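PDB 5C1E: pectinesterase from Aspergillus niger, which hydrolyses the methyl esters of pectin to release methanol and de-esterified polygalacturonate, and probably contributes to the softening and rotting of plant tissue. Local coordinates for residues 71-83 against 105-118. Sequence-based numbering, arbitrary orientation.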
loop_
_atom_site.group_PDB
_atom_site.type_symbol
_atom_site.label_atom_id
_atom_site.label_comp_id
_atom_site.label_asym_id
_atom_site.label_seq_id
_atom_site.Cartn_x
_atom_site.Cartn_y
_atom_site.Cartn_z
ATOM N N ASP A 71 7.394 -12.318 9.087
ATOM C CA ASP A 71 7.561 -12.565 10.525
ATOM C C ASP A 71 6.950 -11.490 11.418
ATOM O O ASP A 71 7.219 -11.464 12.634
ATOM C CB ASP A 71 9.053 -12.722 10.861
ATOM C CG ASP A 71 9.700 -13.875 10.111
ATOM O OD1 ASP A 71 9.011 -14.872 9.846
ATOM O OD2 ASP A 71 10.886 -13.783 9.762
ATOM N N ASN A 72 6.116 -10.609 10.855
ATOM C CA ASN A 72 5.534 -9.541 11.660
ATOM C C ASN A 72 4.685 -10.163 12.781
ATOM O O ASN A 72 3.990 -11.181 12.577
ATOM C CB ASN A 72 4.666 -8.609 10.821
ATOM C CG ASN A 72 5.444 -7.783 9.821
ATOM O OD1 ASN A 72 6.662 -7.766 9.812
ATOM N ND2 ASN A 72 4.718 -7.062 8.984
ATOM N N VAL A 73 4.760 -9.563 13.964
ATOM C CA VAL A 73 3.978 -10.001 15.119
ATOM C C VAL A 73 3.125 -8.863 15.683
ATOM O O VAL A 73 2.506 -9.019 16.741
ATOM C CB VAL A 73 4.872 -10.596 16.234
ATOM C CG1 VAL A 73 5.347 -11.988 15.839
ATOM C CG2 VAL A 73 6.058 -9.679 16.557
ATOM N N VAL A 74 3.078 -7.736 14.974
ATOM C CA VAL A 74 2.258 -6.590 15.358
ATOM C C VAL A 74 1.155 -6.423 14.332
ATOM O O VAL A 74 1.428 -6.256 13.142
ATOM C CB VAL A 74 3.069 -5.294 15.460
ATOM C CG1 VAL A 74 2.161 -4.126 15.827
ATOM C CG2 VAL A 74 4.160 -5.450 16.498
ATOM N N THR A 75 -0.089 -6.511 14.791
ATOM C CA THR A 75 -1.235 -6.296 13.925
ATOM C C THR A 75 -2.076 -5.174 14.507
ATOM O O THR A 75 -2.402 -5.200 15.698
ATOM C CB THR A 75 -2.058 -7.591 13.776
ATOM O OG1 THR A 75 -1.268 -8.565 13.091
ATOM C CG2 THR A 75 -3.313 -7.347 12.950
ATOM N N ILE A 76 -2.397 -4.186 13.671
ATOM C CA ILE A 76 -3.377 -3.154 13.986
ATOM C C ILE A 76 -4.658 -3.491 13.240
ATOM O O ILE A 76 -4.662 -3.600 12.001
ATOM C CB ILE A 76 -2.900 -1.747 13.573
ATOM C CG1 ILE A 76 -1.488 -1.505 14.104
ATOM C CG2 ILE A 76 -3.869 -0.677 14.095
ATOM C CD1 ILE A 76 -0.890 -0.186 13.718
ATOM N N THR A 77 -5.754 -3.645 13.977
ATOM C CA THR A 77 -6.989 -4.065 13.360
ATOM C C THR A 77 -8.189 -3.270 13.855
ATOM O O THR A 77 -8.274 -2.906 15.018
ATOM C CB THR A 77 -7.253 -5.575 13.573
ATOM O OG1 THR A 77 -8.402 -5.974 12.813
ATOM C CG2 THR A 77 -7.460 -5.899 15.023
ATOM N N HIS A 78 -9.116 -3.043 12.927
ATOM C CA HIS A 78 -10.393 -2.408 13.220
ATOM C C HIS A 78 -11.341 -2.794 12.087
ATOM O O HIS A 78 -10.900 -3.152 10.992
ATOM C CB HIS A 78 -10.212 -0.890 13.347
ATOM C CG HIS A 78 -11.465 -0.143 13.714
ATOM N ND1 HIS A 78 -12.162 0.625 12.808
ATOM C CD2 HIS A 78 -12.110 -0.001 14.897
ATOM C CE1 HIS A 78 -13.205 1.176 13.405
ATOM N NE2 HIS A 78 -13.193 0.814 14.675
ATOM N N THR A 79 -12.639 -2.783 12.355
ATOM C CA THR A 79 -13.614 -3.198 11.358
ATOM C C THR A 79 -14.731 -2.161 11.248
ATOM O O THR A 79 -15.447 -1.910 12.218
ATOM C CB THR A 79 -14.228 -4.560 11.728
ATOM O OG1 THR A 79 -13.205 -5.566 11.721
ATOM C CG2 THR A 79 -15.296 -4.959 10.744
ATOM N N ILE A 80 -14.837 -1.560 10.066
ATOM C CA ILE A 80 -15.964 -0.743 9.676
ATOM C C ILE A 80 -15.907 -0.483 8.175
ATOM O O ILE A 80 -14.819 -0.404 7.605
ATOM C CB ILE A 80 -16.009 0.595 10.462
ATOM C CG1 ILE A 80 -17.340 1.316 10.254
ATOM C CG2 ILE A 80 -14.839 1.494 10.118
ATOM C CD1 ILE A 80 -17.537 2.472 11.217
ATOM N N SER A 81 -17.080 -0.338 7.550
ATOM C CA SER A 81 -17.165 -0.027 6.113
ATOM C C SER A 81 -17.302 1.483 5.890
ATOM O O SER A 81 -17.644 2.227 6.817
ATOM C CB SER A 81 -18.356 -0.766 5.511
ATOM O OG SER A 81 -19.567 -0.236 6.021
ATOM N N SER A 82 -17.052 1.944 4.666
ATOM C CA SER A 82 -17.155 3.378 4.397
ATOM C C SER A 82 -18.594 3.915 4.522
ATOM O O SER A 82 -18.775 5.029 5.012
ATOM C CB SER A 82 -16.532 3.764 3.047
ATOM O OG SER A 82 -17.148 3.109 1.970
ATOM N N PRO A 83 -19.618 3.134 4.110
ATOM C CA PRO A 83 -20.974 3.630 4.330
ATOM C C PRO A 83 -21.313 3.843 5.812
ATOM O O PRO A 83 -21.937 4.851 6.174
ATOM C CB PRO A 83 -21.851 2.522 3.728
ATOM C CG PRO A 83 -20.985 1.881 2.693
ATOM C CD PRO A 83 -19.626 1.886 3.328
ATOM N N ASN A 105 7.533 -3.112 9.350
ATOM C CA ASN A 105 7.155 -4.409 9.937
ATOM C C ASN A 105 5.907 -4.387 10.822
ATOM O O ASN A 105 5.911 -4.907 11.944
ATOM C CB ASN A 105 8.355 -4.982 10.692
ATOM C CG ASN A 105 9.596 -4.998 9.847
ATOM O OD1 ASN A 105 10.571 -4.292 10.124
ATOM N ND2 ASN A 105 9.570 -5.792 8.790
ATOM N N ILE A 106 4.847 -3.775 10.290
ATOM C CA ILE A 106 3.543 -3.712 10.958
ATOM C C ILE A 106 2.481 -4.225 9.992
ATOM O O ILE A 106 2.538 -3.926 8.793
ATOM C CB ILE A 106 3.256 -2.281 11.446
ATOM C CG1 ILE A 106 4.223 -1.976 12.605
ATOM C CG2 ILE A 106 1.788 -2.131 11.835
ATOM C CD1 ILE A 106 3.850 -0.894 13.541
ATOM N N ASN A 107 1.554 -5.030 10.506
ATOM C CA ASN A 107 0.380 -5.444 9.743
ATOM C C ASN A 107 -0.788 -4.511 10.071
ATOM O O ASN A 107 -1.023 -4.221 11.241
ATOM C CB ASN A 107 -0.060 -6.865 10.096
ATOM C CG ASN A 107 1.027 -7.889 9.882
ATOM O OD1 ASN A 107 1.999 -7.668 9.161
ATOM N ND2 ASN A 107 0.877 -9.012 10.531
ATOM N N VAL A 108 -1.506 -4.080 9.042
ATOM C CA VAL A 108 -2.709 -3.281 9.187
ATOM C C VAL A 108 -3.854 -3.955 8.460
ATOM O O VAL A 108 -3.725 -4.336 7.287
ATOM C CB VAL A 108 -2.525 -1.831 8.637
ATOM C CG1 VAL A 108 -3.793 -0.999 8.834
ATOM C CG2 VAL A 108 -1.354 -1.148 9.322
ATOM N N GLU A 109 -4.989 -4.081 9.140
ATOM C CA GLU A 109 -6.135 -4.734 8.545
ATOM C C GLU A 109 -7.437 -4.030 8.855
ATOM O O GLU A 109 -7.580 -3.377 9.876
ATOM C CB GLU A 109 -6.219 -6.200 8.966
ATOM C CG GLU A 109 -6.344 -6.417 10.449
ATOM C CD GLU A 109 -6.649 -7.869 10.803
ATOM O OE1 GLU A 109 -7.549 -8.115 11.651
ATOM O OE2 GLU A 109 -5.982 -8.755 10.224
ATOM N N ASN A 110 -8.354 -4.145 7.916
ATOM C CA ASN A 110 -9.765 -3.842 8.167
ATOM C C ASN A 110 -10.496 -5.184 8.080
ATOM O O ASN A 110 -10.418 -5.851 7.059
ATOM C CB ASN A 110 -10.301 -2.813 7.166
ATOM C CG ASN A 110 -11.710 -2.323 7.520
ATOM O OD1 ASN A 110 -12.568 -3.105 7.897
ATOM N ND2 ASN A 110 -11.946 -1.025 7.399
ATOM N N GLY A 111 -11.180 -5.583 9.156
ATOM C CA GLY A 111 -11.835 -6.884 9.211
ATOM C C GLY A 111 -13.235 -6.964 8.616
ATOM O O GLY A 111 -13.899 -7.979 8.776
ATOM N N TYR A 112 -13.677 -5.935 7.889
ATOM C CA TYR A 112 -15.040 -5.921 7.369
ATOM C C TYR A 112 -15.320 -7.100 6.454
ATOM O O TYR A 112 -16.361 -7.750 6.574
ATOM C CB TYR A 112 -15.378 -4.611 6.639
ATOM C CG TYR A 112 -16.854 -4.525 6.300
ATOM C CD1 TYR A 112 -17.780 -4.116 7.250
ATOM C CD2 TYR A 112 -17.328 -4.898 5.045
ATOM C CE1 TYR A 112 -19.144 -4.073 6.953
ATOM C CE2 TYR A 112 -18.697 -4.854 4.740
ATOM C CZ TYR A 112 -19.595 -4.443 5.702
ATOM O OH TYR A 112 -20.953 -4.378 5.419
ATOM N N GLY A 113 -14.420 -7.351 5.516
ATOM C CA GLY A 113 -14.620 -8.429 4.554
ATOM C C GLY A 113 -15.324 -7.946 3.295
ATOM O O GLY A 113 -15.430 -6.744 3.056
ATOM N N GLU A 114 -15.784 -8.880 2.470
ATOM C CA GLU A 114 -16.461 -8.509 1.225
ATOM C C GLU A 114 -17.839 -7.922 1.507
ATOM O O GLU A 114 -18.519 -8.336 2.453
ATOM C CB GLU A 114 -16.632 -9.705 0.279
ATOM C CG GLU A 114 -17.329 -9.321 -1.036
ATOM C CD GLU A 114 -17.368 -10.440 -2.062
ATOM O OE1 GLU A 114 -17.462 -10.123 -3.271
ATOM O OE2 GLU A 114 -17.320 -11.631 -1.661
ATOM N N GLY A 115 -18.232 -6.964 0.669
ATOM C CA GLY A 115 -19.588 -6.448 0.645
ATOM C C GLY A 115 -19.692 -4.933 0.584
ATOM O O GLY A 115 -20.741 -4.413 0.226
ATOM N N ALA A 116 -18.618 -4.240 0.955
ATOM C CA ALA A 116 -18.547 -2.784 0.905
ATOM C C ALA A 116 -17.102 -2.343 1.031
ATOM O O ALA A 116 -16.255 -3.117 1.450
ATOM C CB ALA A 116 -19.367 -2.151 2.028
ATOM N N GLN A 117 -16.850 -1.084 0.691
ATOM C CA GLN A 117 -15.525 -0.520 0.785
ATOM C C GLN A 117 -15.127 -0.456 2.251
ATOM O O GLN A 117 -15.924 -0.058 3.072
ATOM C CB GLN A 117 -15.487 0.889 0.195
ATOM C CG GLN A 117 -15.948 0.949 -1.249
ATOM C CD GLN A 117 -17.415 1.309 -1.370
ATOM O OE1 GLN A 117 -18.274 0.804 -0.622
ATOM N NE2 GLN A 117 -17.719 2.163 -2.330
ATOM N N ALA A 118 -13.902 -0.864 2.561
ATOM C CA ALA A 118 -13.416 -0.850 3.928
ATOM C C ALA A 118 -11.901 -0.737 3.917
ATOM O O ALA A 118 -11.197 -1.703 3.654
ATOM C CB ALA A 118 -13.866 -2.094 4.676
HETATM O O HOH W 1 2.518 -11.573 10.427
HETATM O O HOH W 2 5.587 -6.875 13.733
HETATM O O HOH W 3 -2.128 -10.306 11.299
HETATM O O HOH W 4 -21.527 -1.629 4.889
#
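Asn110 ND2 is held by two carbonyl oxygens, Ile80 O at 2.9 Å and Val119 O just past the segment, where successive turns of the pectinesterase right-handed parallel beta-helix leave their sheet. The bond to Ile80 O lies in the carbonyl plane and close to the amide plane of Asn110. Asn110 OD1 accepts from Tyr112 N at 3.0 Å, closing an Asx turn, and takes a weak bond from Ile80 N. With CG anti to the backbone N (chi1 -172°), the amide lies against the 78-80 backbone, and these bonds fix its rotation.

Strands 74-78 and 107-110 run parallel in register, their axes 19° apart. Ile76 N donates to Asn107 O and Ile76 O accepts from Glu109 N, so the two bonds straddle Val108. On the face of Ile76, its CD1 meets Ile106 CG2 at 3.8 Å. On the other face Thr77 and Glu109 lie side by side; Thr77 OG1 donates to the anti lone pair of Glu109 OE1 at 2.6 Å. Near the strand starts, Asn72 ND2 donates to Asn107 OD1 at 2.8 Å, nearly within the Asn72 amide plane but tilted from the acceptor's, and a water links Asn72 O to Asn107 ND2.

Past the strands, Ser82 N donates to Gln117 O at 2.8 Å, tying the start of helix 82-85 to the returning loop. Gln117 lies about 7 Å, side chain to side chain, from Asp161, the predicted active-site residue. Ser81 CB stands over the Tyr112 ring, 3.8 Å from the centroid and 13° off the normal, a CH-pi contact, while one water joins Ser81 OG to Tyr112 OH.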